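Local coordinates for protein Two-component system sensor histidine kinase (Bacteroides thetaiotaomicron, PDB 3OTT) that probably senses saccharides through its extracellular beta-propeller region and passes the signal to a histidine kinase fused to a DNA-binding transcription regulator, at residues L110-L115 with Y126-S130; I180-H185 with Q222-T226; T201-V205 with Q215-S219; D250-Y254 with Q264-H268. All coordinates share one frame; numbering follows the deposited sequence. Where two conformers were deposited one is given.

Interaction 1. Residues L110-L115 with Y126-S130; sequences LQGDTL and YQLQS
Leu115 and Tyr126 form an antiparallel hydrogen-bonded pair in the beta hairpin of strands 114-119 and 122-127, the two middle strands of a four-stranded beta-propeller blade. The tight part is backbone: Leu115 N reaches Tyr126 O at 2.7 Å, and Tyr126 N returns to Leu115 O. Beyond the non-hydrogen-bonded pair Thr114-Gln127, Asp113 O, inside the type II' turn from Gln111 to Thr114, accepts Leu128 N (3.1 Å, 172° at the hydrogen). The Leu110 and Leu128 side chains cross at about a right angle, Leu110 CD2 4.1 Å from Leu128 CD1, and both lean on Ile71 of the preceding blade. The face of Thr114 and Gln127 is looser and partly exposed; there Thr114 OG1 comes no nearer than 3.9 Å to Gln127 CG. At the turn, Asp113 lays OD1 beside Leu128 CD1 (3.6 Å). Its carboxylate is held by the second subunit, OD1 in a salt bridge to Arg374 and OD2 in a hydrogen bond to Tyr327 of that chain. A bend at chi2 (-63°) turns the Gln127 amide so that NE2 meets Tyr327 OH of the second subunit, while Gln127 OE1 accepts Ser130 N at 2.9 Å.

Interaction 2. Residues I180-H185 with Q222-T226; sequences IPLPVH and QIKQT
Ile223 meets the linker 180-185 with two of its branches, and it loses more surface here than any other residue. Its CG1 lies beside the backbone N (chi1 -63°), which leaves CG2 anti to that N and sends the branches to different parts of the linker. CG2 rests against Pro183 CD at 3.5 Å, with Leu182 CD2 farther off at 4.3 Å. The longer arm carries CD1 to Ile180 CG2 (3.7 Å) and brings it close to Pro181 O (3.1 Å), so this methyl is packed closely against both an apolar side chain and a backbone carbonyl. Tyr216 of the adjoining strand 212-217 packs on the same isoleucine. Pro183, second in buried surface, directs its ring at strand 222-226 and crosses Ile223 obliquely. Its carbonyl serves the third residue: Gln225, extended beyond CG, donates NE2 to Pro183 O at 2.7 Å. The bond is bent (148° at the hydrogen), and the donor stands above the carbonyl plane, 47° out of it, away from the lone pairs. Tyr212 and Phe214 touch the Gln225 side chain, and the Tyr212 hydroxyl bonds His185 N farther along the linker. Apolar packing at one end thus gives way to a single polar tie at the more exposed end. Lys224, between the two contact residues, turns away and forms a salt bridge with Asp259. The arrangement belongs to the blade-to-blade crossover of a beta-propeller: the chain leaving outer strand 176-180 passes the outer strand of the next blade on its way to that blade's first strand, 193-199.

Interaction 3. Residues T201-V205 with Q215-S219; sequences TRQCV and QYFPS
Cys204 and Gln215 meet through sulfur and amide. Cys204 SG takes the crowded position between its backbone N and carbonyl carbon (chi1 60°), where Gln215 NE2 donates to it at 3.3 Å in an almost straight bond (176°) lying in the amide plane. Gln215 reaches it with an extended chain, and its OE1 is held by Thr226 OG1. The Phe217 ring, its CG set beside the backbone N (chi1 -60°), comes alongside the same cysteine: Cys204 CB makes an off-centre CH-pi contact 4.1 Å from the ring centroid, SG makes an oblique sulfur-aromatic contact, and Arg202 O lies at the ring edge. Arg202 extends past Gln215, with CD 3.8 Å from NE2, and carries its guanidinium to Asp199. Gln203 and Cys204 both face Asp199 in a G1 beta bulge. A water donates to Gln203 O (2.7 Å) and accepts from Ser219 N (3.0 Å), bridging the two backbones. Val205 and Tyr216 are the hydrogen-bonded pair of the hairpin, with Val205 N to Tyr216 O at 2.9 Å. These two side chains pack on Tyr160 of strand 159-163 in the preceding blade, strand 222-229 borders the hairpin beyond Gln215, and Gln203 meets Gln203 of the second subunit.

Interaction 4. Residues D250-Y254 with Q264-H268; sequences DNGLY and QHIIH
Asn251 O receives His265 NE2 at 2.8 Å in a nearly straight bond (172° at the hydrogen), the carbonyl oxygen lying in the plane of the imidazole. The bond fixes the rotation of the ring and is consistent with NE2 as the donor. Ile267 CG2 touches Asn251 O at 3.7 Å. His265 gets there with CG anti to its backbone N (chi1 176°), which lays the imidazole across the neighbouring strand and over Tyr254. The two rings form an offset stack, centroids 4.1 Å apart and planes only 14° from parallel. His265 CD2 sits above the Tyr254 ring near its rim, 3.3 Å from CZ, while the tyrosine hydroxyl lies over the imidazole face. Tyr254 also stacks with Phe229. These aromatics stand on one face of the hairpin of strands 252-256 and 264-266, the outer half of another four-stranded propeller blade, where Tyr254 and His265 are a non-hydrogen-bonded pair. The adjacent hydrogen-bonded pair is Leu253 and Ile266: Leu253 N reaches Ile266 O at 2.9 Å and Ile266 N reaches Leu253 O at 2.8 Å, each donor in the carbonyl plane. Their side chains turn to the other, buried face, where their CB atoms approach each other, Leu253 packs on Ile281 and Ile284 of strand 281-286, and Ile266 packs on Tyr9. Gly252, at a positive phi, brings its CA to 3.4 Å from Ile266 O at the end of the paired region.

The four contacts follow the chain round the N-terminal propeller: interaction 1 lies in one blade, interaction 3 lies within a later one, interaction 2 ties the crossover leading into that later blade to its outer strand, and interaction 4 belongs to the blade after that. Interactions 2 and 3 touch, with centres about 12 Å apart; Lys224 N lies 2.9 Å from Gln215 O, a probable hydrogen bond between adjacent strands. Interaction 4 is separate, its nearest atoms about 10 Å from those of either. Interaction 1 stands farther off, about 26 Å from interaction 3 between centres. Interactions 1 and 3 both face the second subunit, as does Gln222 of interaction 2. None of the segments contributes to the hexatantalum dodecabromide pocket, which includes Glu32 and Arg634.

Interaction 1. Residues L110-L115 with Y126-S130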
loop_
_atom_site.group_PDB
_atom_site.type_symbol
_atom_site.label_atom_id
_atom_site.label_comp_id
_atom_site.label_asym_id
_atom_site.label_seq_id
_atom_site.Cartn_x
_atom_site.Cartn_y
_atom_site.Cartn_z
ATOM N N LEU B 110 -12.513 17.044 -3.656
ATOM C CA LEU B 110 -11.076 17.161 -3.998
ATOM C C LEU B 110 -10.658 16.228 -5.135
ATOM O O LEU B 110 -11.137 15.079 -5.201
ATOM C CB LEU B 110 -10.257 16.676 -2.840
ATOM C CG LEU B 110 -9.768 17.699 -1.871
ATOM C CD1 LEU B 110 -9.309 16.933 -0.608
ATOM C CD2 LEU B 110 -8.630 18.545 -2.526
ATOM N N GLN B 111 -9.738 16.699 -5.968
ATOM C CA GLN B 111 -9.146 15.929 -7.017
ATOM C C GLN B 111 -7.661 16.238 -6.944
ATOM O O GLN B 111 -7.218 17.205 -7.512
ATOM C CB GLN B 111 -9.729 16.308 -8.404
ATOM C CG GLN B 111 -9.306 15.322 -9.525
ATOM C CD GLN B 111 -9.687 15.784 -10.886
ATOM O OE1 GLN B 111 -10.004 16.954 -11.100
ATOM N NE2 GLN B 111 -9.707 14.864 -11.821
ATOM N N GLY B 112 -6.897 15.437 -6.182
ATOM C CA GLY B 112 -5.487 15.693 -6.035
ATOM C C GLY B 112 -5.372 16.996 -5.279
ATOM O O GLY B 112 -5.871 17.096 -4.152
ATOM N N ASP B 113 -4.758 18.004 -5.878
ATOM C CA ASP B 113 -4.583 19.276 -5.168
ATOM C C ASP B 113 -5.451 20.363 -5.753
ATOM O O ASP B 113 -5.123 21.510 -5.695
ATOM C CB ASP B 113 -3.137 19.673 -5.235
ATOM C CG ASP B 113 -2.694 20.489 -4.024
ATOM O OD1 ASP B 113 -3.212 20.276 -2.931
ATOM O OD2 ASP B 113 -1.802 21.330 -4.186
ATOM N N THR B 114 -6.566 19.955 -6.359
ATOM C CA THR B 114 -7.568 20.834 -6.863
ATOM C C THR B 114 -8.898 20.551 -6.151
ATOM O O THR B 114 -9.336 19.398 -6.125
ATOM C CB THR B 114 -7.746 20.613 -8.355
ATOM O OG1 THR B 114 -6.537 20.983 -9.015
ATOM C CG2 THR B 114 -8.793 21.513 -8.854
ATOM N N LEU B 115 -9.544 21.603 -5.635
ATOM C CA LEU B 115 -10.864 21.492 -5.009
ATOM C C LEU B 115 -11.961 21.995 -5.971
ATOM O O LEU B 115 -11.939 23.156 -6.393
ATOM C CB LEU B 115 -10.900 22.319 -3.724
ATOM C CG LEU B 115 -12.153 22.273 -2.829
ATOM C CD1 LEU B 115 -12.429 20.870 -2.254
ATOM C CD2 LEU B 115 -12.132 23.275 -1.729
ATOM N N TYR B 126 -10.690 25.135 -7.721
ATOM C CA TYR B 126 -9.785 25.904 -6.885
ATOM C C TYR B 126 -8.505 25.136 -6.635
ATOM O O TYR B 126 -8.519 24.103 -5.983
ATOM C CB TYR B 126 -10.445 26.254 -5.555
ATOM C CG TYR B 126 -9.637 27.213 -4.694
ATOM C CD1 TYR B 126 -9.150 28.428 -5.220
ATOM C CD2 TYR B 126 -9.342 26.909 -3.355
ATOM C CE1 TYR B 126 -8.431 29.349 -4.428
ATOM C CE2 TYR B 126 -8.615 27.813 -2.557
ATOM C CZ TYR B 126 -8.163 29.022 -3.090
ATOM O OH TYR B 126 -7.435 29.904 -2.298
ATOM N N GLN B 127 -7.408 25.677 -7.135
ATOM C CA GLN B 127 -6.158 25.006 -7.167
ATOM C C GLN B 127 -5.434 25.430 -5.891
ATOM O O GLN B 127 -5.253 26.576 -5.657
ATOM C CB GLN B 127 -5.398 25.320 -8.492
ATOM C CG GLN B 127 -4.417 24.206 -8.982
ATOM C CD GLN B 127 -3.215 23.933 -7.985
ATOM O OE1 GLN B 127 -2.577 24.847 -7.480
ATOM N NE2 GLN B 127 -2.896 22.658 -7.779
ATOM N N LEU B 128 -5.082 24.496 -5.031
ATOM C CA LEU B 128 -4.748 24.872 -3.640
ATOM C C LEU B 128 -3.370 25.468 -3.515
ATOM O O LEU B 128 -3.120 26.197 -2.562
ATOM C CB LEU B 128 -4.885 23.684 -2.701
ATOM C CG LEU B 128 -6.317 23.116 -2.593
ATOM C CD1 LEU B 128 -6.276 21.786 -1.841
ATOM C CD2 LEU B 128 -7.295 24.113 -1.883
ATOM N N GLN B 129 -2.470 25.162 -4.451
ATOM C CA GLN B 129 -1.162 25.786 -4.420
ATOM C C GLN B 129 -1.185 27.180 -5.037
ATOM O O GLN B 129 -0.742 28.152 -4.425
ATOM C CB GLN B 129 -0.115 24.946 -5.150
ATOM C CG GLN B 129 1.294 25.422 -4.884
ATOM C CD GLN B 129 1.855 24.878 -3.518
ATOM O OE1 GLN B 129 1.110 24.378 -2.669
ATOM N NE2 GLN B 129 3.157 24.930 -3.357
ATOM N N SER B 130 -1.680 27.288 -6.285
ATOM C CA SER B 130 -1.635 28.578 -6.984
ATOM C C SER B 130 -2.757 29.494 -6.456
ATOM O O SER B 130 -2.733 30.674 -6.671
ATOM C CB SER B 130 -1.793 28.365 -8.498
ATOM O OG SER B 130 -3.062 27.734 -8.796
#

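Interaction 2. Residues I180-H185 with Q222-T226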
loop_
_atom_site.group_PDB
_atom_site.type_symbol
_atom_site.label_atom_id
_atom_site.label_comp_id
_atom_site.label_asym_id
_atom_site.label_seq_id
_atom_site.Cartn_x
_atom_site.Cartn_y
_atom_site.Cartn_z
ATOM N N ILE B 180 -25.234 12.625 -19.262
ATOM C CA ILE B 180 -25.601 11.218 -19.063
ATOM C C ILE B 180 -27.093 11.191 -18.796
ATOM O O ILE B 180 -27.532 11.532 -17.701
ATOM C CB ILE B 180 -24.872 10.519 -17.877
ATOM C CG1 ILE B 180 -23.394 10.461 -18.121
ATOM C CG2 ILE B 180 -25.384 9.089 -17.673
ATOM C CD1 ILE B 180 -22.616 10.450 -16.811
ATOM N N PRO B 181 -27.874 10.814 -19.812
ATOM C CA PRO B 181 -29.328 10.875 -19.775
ATOM C C PRO B 181 -29.874 9.853 -18.809
ATOM O O PRO B 181 -29.343 8.758 -18.741
ATOM C CB PRO B 181 -29.746 10.485 -21.229
ATOM C CG PRO B 181 -28.477 10.692 -22.096
ATOM C CD PRO B 181 -27.364 10.313 -21.111
ATOM N N LEU B 182 -30.935 10.187 -18.092
ATOM C CA LEU B 182 -31.425 9.305 -17.047
ATOM C C LEU B 182 -32.832 8.884 -17.416
ATOM O O LEU B 182 -33.703 9.712 -17.645
ATOM C CB LEU B 182 -31.361 9.977 -15.666
ATOM C CG LEU B 182 -29.965 10.387 -15.141
ATOM C CD1 LEU B 182 -30.091 11.411 -14.023
ATOM C CD2 LEU B 182 -29.115 9.245 -14.611
ATOM N N PRO B 183 -33.047 7.590 -17.519
ATOM C CA PRO B 183 -34.311 7.051 -18.093
ATOM C C PRO B 183 -35.448 7.113 -17.068
ATOM O O PRO B 183 -35.365 6.569 -15.960
ATOM C CB PRO B 183 -33.951 5.581 -18.454
ATOM C CG PRO B 183 -32.857 5.205 -17.466
ATOM C CD PRO B 183 -32.025 6.545 -17.355
ATOM N N VAL B 184 -36.505 7.798 -17.445
ATOM C CA VAL B 184 -37.575 8.107 -16.524
ATOM C C VAL B 184 -38.906 7.799 -17.238
ATOM O O VAL B 184 -38.934 7.747 -18.471
ATOM C CB VAL B 184 -37.472 9.620 -16.074
ATOM C CG1 VAL B 184 -38.783 10.101 -15.529
ATOM C CG2 VAL B 184 -36.348 9.808 -15.046
ATOM N N HIS B 185 -39.972 7.610 -16.458
ATOM C CA HIS B 185 -41.325 7.440 -17.002
ATOM C C HIS B 185 -41.971 8.629 -17.787
ATOM O O HIS B 185 -42.687 8.378 -18.740
ATOM C CB HIS B 185 -42.305 6.854 -15.966
ATOM C CG HIS B 185 -43.548 6.272 -16.592
ATOM N ND1 HIS B 185 -44.820 6.683 -16.257
ATOM C CD2 HIS B 185 -43.701 5.372 -17.596
ATOM C CE1 HIS B 185 -45.700 6.029 -16.995
ATOM N NE2 HIS B 185 -45.045 5.233 -17.818
ATOM N N GLN B 222 -24.435 1.188 -19.164
ATOM C CA GLN B 222 -25.796 0.836 -18.695
ATOM C C GLN B 222 -26.253 1.749 -17.535
ATOM O O GLN B 222 -25.442 2.183 -16.747
ATOM C CB GLN B 222 -25.877 -0.617 -18.292
ATOM C CG GLN B 222 -25.627 -1.537 -19.471
ATOM C CD GLN B 222 -25.349 -2.956 -19.042
ATOM O OE1 GLN B 222 -24.204 -3.289 -18.685
ATOM N NE2 GLN B 222 -26.396 -3.815 -19.048
ATOM N N ILE B 223 -27.551 2.030 -17.482
ATOM C CA ILE B 223 -28.196 2.888 -16.508
ATOM C C ILE B 223 -29.467 2.147 -16.036
ATOM O O ILE B 223 -30.350 1.795 -16.818
ATOM C CB ILE B 223 -28.566 4.282 -17.056
ATOM C CG1 ILE B 223 -27.288 5.055 -17.457
ATOM C CG2 ILE B 223 -29.147 5.160 -15.889
ATOM C CD1 ILE B 223 -27.531 6.238 -18.515
ATOM N N LYS B 224 -29.534 1.899 -14.749
ATOM C CA LYS B 224 -30.568 1.070 -14.177
ATOM C C LYS B 224 -31.420 1.951 -13.262
ATOM O O LYS B 224 -30.899 2.745 -12.488
ATOM C CB LYS B 224 -29.906 -0.036 -13.391
ATOM C CG LYS B 224 -30.804 -1.168 -13.050
ATOM C CD LYS B 224 -30.074 -2.220 -12.186
ATOM C CE LYS B 224 -31.071 -2.800 -11.171
ATOM N NZ LYS B 224 -30.436 -3.612 -10.092
ATOM N N GLN B 225 -32.732 1.830 -13.407
ATOM C CA GLN B 225 -33.698 2.463 -12.515
ATOM C C GLN B 225 -33.898 1.500 -11.370
ATOM O O GLN B 225 -34.790 0.639 -11.424
ATOM C CB GLN B 225 -35.015 2.651 -13.241
ATOM C CG GLN B 225 -35.557 4.015 -13.268
ATOM C CD GLN B 225 -36.922 4.013 -13.942
ATOM O OE1 GLN B 225 -37.899 3.429 -13.413
ATOM N NE2 GLN B 225 -36.988 4.600 -15.149
ATOM N N THR B 226 -33.052 1.617 -10.357
ATOM C CA THR B 226 -33.074 0.711 -9.226
ATOM C C THR B 226 -34.285 0.863 -8.285
ATOM O O THR B 226 -34.761 -0.131 -7.755
ATOM C CB THR B 226 -31.795 0.855 -8.391
ATOM O OG1 THR B 226 -30.651 0.824 -9.267
ATOM C CG2 THR B 226 -31.717 -0.251 -7.328
#

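Interaction 3. Residues T201-V205 with Q215-S219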
loop_
_atom_site.group_PDB
_atom_site.type_symbol
_atom_site.label_atom_id
_atom_site.label_comp_id
_atom_site.label_asym_id
_atom_site.label_seq_id
_atom_site.Cartn_x
_atom_site.Cartn_y
_atom_site.Cartn_z
ATOM N N THR B 201 -17.428 -1.759 -5.148
ATOM C CA THR B 201 -17.788 -3.172 -5.087
ATOM C C THR B 201 -18.847 -3.502 -6.126
ATOM O O THR B 201 -18.747 -4.505 -6.756
ATOM C CB THR B 201 -18.315 -3.565 -3.717
ATOM O OG1 THR B 201 -17.299 -3.306 -2.776
ATOM C CG2 THR B 201 -18.667 -5.090 -3.654
ATOM N N ARG B 202 -19.857 -2.661 -6.322
ATOM C CA ARG B 202 -20.793 -2.877 -7.432
ATOM C C ARG B 202 -20.269 -2.284 -8.735
ATOM O O ARG B 202 -20.845 -2.536 -9.801
ATOM C CB ARG B 202 -22.177 -2.312 -7.099
ATOM C CG ARG B 202 -22.960 -3.142 -5.975
ATOM C CD ARG B 202 -24.312 -2.520 -5.571
ATOM N NE ARG B 202 -24.823 -3.205 -4.361
ATOM C CZ ARG B 202 -24.586 -2.857 -3.081
ATOM N NH1 ARG B 202 -23.874 -1.779 -2.761
ATOM N NH2 ARG B 202 -25.132 -3.564 -2.102
ATOM N N GLN B 203 -19.194 -1.501 -8.662
ATOM C CA GLN B 203 -18.655 -0.793 -9.846
ATOM C C GLN B 203 -19.664 0.112 -10.574
ATOM O O GLN B 203 -19.796 0.040 -11.820
ATOM C CB GLN B 203 -17.987 -1.773 -10.791
ATOM C CG GLN B 203 -16.868 -2.578 -10.026
ATOM C CD GLN B 203 -16.143 -3.525 -10.907
ATOM O OE1 GLN B 203 -16.756 -4.321 -11.672
ATOM N NE2 GLN B 203 -14.818 -3.438 -10.864
ATOM N N CYS B 204 -20.380 0.928 -9.796
ATOM C CA CYS B 204 -21.348 1.868 -10.339
ATOM C C CYS B 204 -21.189 3.199 -9.639
ATOM O O CYS B 204 -20.529 3.327 -8.614
ATOM C CB CYS B 204 -22.806 1.351 -10.144
ATOM S SG CYS B 204 -23.277 1.092 -8.361
ATOM N N VAL B 205 -21.875 4.175 -10.186
ATOM C CA VAL B 205 -22.160 5.408 -9.485
ATOM C C VAL B 205 -23.637 5.413 -9.195
ATOM O O VAL B 205 -24.420 5.375 -10.104
ATOM C CB VAL B 205 -21.836 6.594 -10.357
ATOM C CG1 VAL B 205 -22.166 7.913 -9.634
ATOM C CG2 VAL B 205 -20.363 6.566 -10.725
ATOM N N GLN B 215 -28.519 3.443 -10.797
ATOM C CA GLN B 215 -27.131 3.050 -10.852
ATOM C C GLN B 215 -26.632 3.246 -12.261
ATOM O O GLN B 215 -27.227 2.732 -13.198
ATOM C CB GLN B 215 -27.020 1.586 -10.564
ATOM C CG GLN B 215 -27.102 1.258 -9.138
ATOM C CD GLN B 215 -27.147 -0.236 -8.918
ATOM O OE1 GLN B 215 -28.210 -0.874 -9.064
ATOM N NE2 GLN B 215 -25.998 -0.808 -8.545
ATOM N N TYR B 216 -25.496 3.920 -12.422
ATOM C CA TYR B 216 -24.839 4.052 -13.741
ATOM C C TYR B 216 -23.564 3.227 -13.713
ATOM O O TYR B 216 -22.846 3.244 -12.727
ATOM C CB TYR B 216 -24.561 5.511 -13.999
ATOM C CG TYR B 216 -23.577 5.800 -15.114
ATOM C CD1 TYR B 216 -23.957 5.627 -16.448
ATOM C CD2 TYR B 216 -22.292 6.239 -14.856
ATOM C CE1 TYR B 216 -23.131 5.882 -17.491
ATOM C CE2 TYR B 216 -21.403 6.462 -15.950
ATOM C CZ TYR B 216 -21.876 6.289 -17.287
ATOM O OH TYR B 216 -21.133 6.532 -18.432
ATOM N N PHE B 217 -23.262 2.525 -14.801
ATOM C CA PHE B 217 -22.095 1.614 -14.823
ATOM C C PHE B 217 -21.186 2.096 -15.908
ATOM O O PHE B 217 -21.446 1.819 -17.120
ATOM C CB PHE B 217 -22.522 0.163 -15.138
ATOM C CG PHE B 217 -23.487 -0.395 -14.152
ATOM C CD1 PHE B 217 -23.012 -1.076 -13.044
ATOM C CD2 PHE B 217 -24.884 -0.230 -14.314
ATOM C CE1 PHE B 217 -23.900 -1.635 -12.083
ATOM C CE2 PHE B 217 -25.769 -0.754 -13.369
ATOM C CZ PHE B 217 -25.277 -1.463 -12.235
ATOM N N PRO B 218 -20.121 2.801 -15.521
ATOM C CA PRO B 218 -19.229 3.428 -16.511
ATOM C C PRO B 218 -18.541 2.414 -17.422
ATOM O O PRO B 218 -18.227 2.740 -18.563
ATOM C CB PRO B 218 -18.206 4.236 -15.674
ATOM C CG PRO B 218 -18.658 4.116 -14.197
ATOM C CD PRO B 218 -19.774 3.110 -14.110
ATOM N N SER B 219 -18.316 1.199 -16.966
ATOM C CA SER B 219 -17.702 0.207 -17.852
ATOM C C SER B 219 -18.506 -0.162 -19.123
ATOM O O SER B 219 -17.921 -0.621 -20.083
ATOM C CB SER B 219 -17.367 -1.044 -17.091
ATOM O OG SER B 219 -18.578 -1.626 -16.691
HETATM O O HOH W 1 -18.826 -0.228 -14.352
#

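Interaction 4. Residues D250-Y254 with Q264-H268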
loop_
_atom_site.group_PDB
_atom_site.type_symbol
_atom_site.label_atom_id
_atom_site.label_comp_id
_atom_site.label_asym_id
_atom_site.label_seq_id
_atom_site.Cartn_x
_atom_site.Cartn_y
_atom_site.Cartn_z
ATOM N N ASP B 250 -36.591 12.395 2.214
ATOM C CA ASP B 250 -37.456 13.115 3.092
ATOM C C ASP B 250 -38.514 12.260 3.739
ATOM O O ASP B 250 -39.373 12.806 4.428
ATOM C CB ASP B 250 -38.109 14.332 2.441
ATOM C CG ASP B 250 -38.434 14.110 1.050
ATOM O OD1 ASP B 250 -39.362 13.327 0.764
ATOM O OD2 ASP B 250 -37.756 14.752 0.227
ATOM N N ASN B 251 -38.454 10.945 3.585
ATOM C CA ASN B 251 -39.399 10.104 4.360
ATOM C C ASN B 251 -38.650 8.918 4.904
ATOM O O ASN B 251 -39.062 7.743 4.730
ATOM C CB ASN B 251 -40.652 9.729 3.546
ATOM C CG ASN B 251 -41.730 8.941 4.384
ATOM O OD1 ASN B 251 -42.027 9.268 5.547
ATOM N ND2 ASN B 251 -42.324 7.884 3.757
ATOM N N GLY B 252 -37.494 9.237 5.506
ATOM C CA GLY B 252 -36.710 8.273 6.254
ATOM C C GLY B 252 -35.603 7.656 5.434
ATOM O O GLY B 252 -35.243 8.136 4.373
ATOM N N LEU B 253 -35.093 6.559 5.960
ATOM C CA LEU B 253 -33.939 5.833 5.474
ATOM C C LEU B 253 -34.311 4.520 4.781
ATOM O O LEU B 253 -35.120 3.759 5.287
ATOM C CB LEU B 253 -33.006 5.506 6.688
ATOM C CG LEU B 253 -31.715 4.711 6.434
ATOM C CD1 LEU B 253 -30.698 5.411 5.531
ATOM C CD2 LEU B 253 -31.122 4.376 7.768
ATOM N N TYR B 254 -33.709 4.278 3.617
ATOM C CA TYR B 254 -33.901 3.046 2.890
ATOM C C TYR B 254 -32.543 2.410 2.797
ATOM O O TYR B 254 -31.520 3.107 2.679
ATOM C CB TYR B 254 -34.425 3.271 1.495
ATOM C CG TYR B 254 -35.882 3.661 1.466
ATOM C CD1 TYR B 254 -36.252 4.967 1.693
ATOM C CD2 TYR B 254 -36.900 2.708 1.206
ATOM C CE1 TYR B 254 -37.566 5.357 1.613
ATOM C CE2 TYR B 254 -38.252 3.084 1.156
ATOM C CZ TYR B 254 -38.565 4.428 1.353
ATOM O OH TYR B 254 -39.859 4.903 1.398
ATOM N N GLN B 264 -35.070 -2.329 3.493
ATOM C CA GLN B 264 -35.525 -1.989 4.826
ATOM C C GLN B 264 -35.865 -0.513 4.791
ATOM O O GLN B 264 -35.124 0.287 4.213
ATOM C CB GLN B 264 -34.451 -2.193 5.888
ATOM C CG GLN B 264 -33.320 -3.118 5.581
ATOM C CD GLN B 264 -32.467 -3.261 6.828
ATOM O OE1 GLN B 264 -32.942 -2.917 7.934
ATOM N NE2 GLN B 264 -31.232 -3.755 6.684
ATOM N N HIS B 265 -36.967 -0.132 5.388
ATOM C CA HIS B 265 -37.320 1.270 5.426
ATOM C C HIS B 265 -37.496 1.699 6.896
ATOM O O HIS B 265 -38.352 1.163 7.631
ATOM C CB HIS B 265 -38.601 1.465 4.658
ATOM C CG HIS B 265 -39.139 2.857 4.689
ATOM N ND1 HIS B 265 -40.486 3.116 4.739
ATOM C CD2 HIS B 265 -38.529 4.062 4.629
ATOM C CE1 HIS B 265 -40.687 4.423 4.721
ATOM N NE2 HIS B 265 -39.516 5.020 4.635
ATOM N N ILE B 266 -36.700 2.696 7.277
ATOM C CA ILE B 266 -36.615 3.146 8.643
ATOM C C ILE B 266 -37.137 4.567 8.837
ATOM O O ILE B 266 -36.639 5.463 8.175
ATOM C CB ILE B 266 -35.185 2.957 9.177
ATOM C CG1 ILE B 266 -34.862 1.459 9.085
ATOM C CG2 ILE B 266 -35.115 3.456 10.597
ATOM C CD1 ILE B 266 -33.854 1.185 8.147
ATOM N N ILE B 267 -38.141 4.735 9.711
ATOM C CA ILE B 267 -38.744 6.034 9.970
ATOM C C ILE B 267 -38.841 6.325 11.456
ATOM O O ILE B 267 -38.675 5.418 12.272
ATOM C CB ILE B 267 -40.184 6.220 9.415
ATOM C CG1 ILE B 267 -41.168 5.268 10.100
ATOM C CG2 ILE B 267 -40.192 6.167 7.880
ATOM C CD1 ILE B 267 -42.661 5.460 9.683
ATOM N N HIS B 268 -39.098 7.602 11.769
ATOM C CA HIS B 268 -39.231 8.103 13.102
ATOM C C HIS B 268 -40.481 7.507 13.783
ATOM O O HIS B 268 -41.492 7.213 13.146
ATOM C CB HIS B 268 -39.306 9.613 12.998
ATOM C CG HIS B 268 -39.611 10.309 14.282
ATOM N ND1 HIS B 268 -38.685 10.443 15.305
ATOM C CD2 HIS B 268 -40.737 10.938 14.703
ATOM C CE1 HIS B 268 -39.234 11.111 16.311
ATOM N NE2 HIS B 268 -40.477 11.414 15.972
#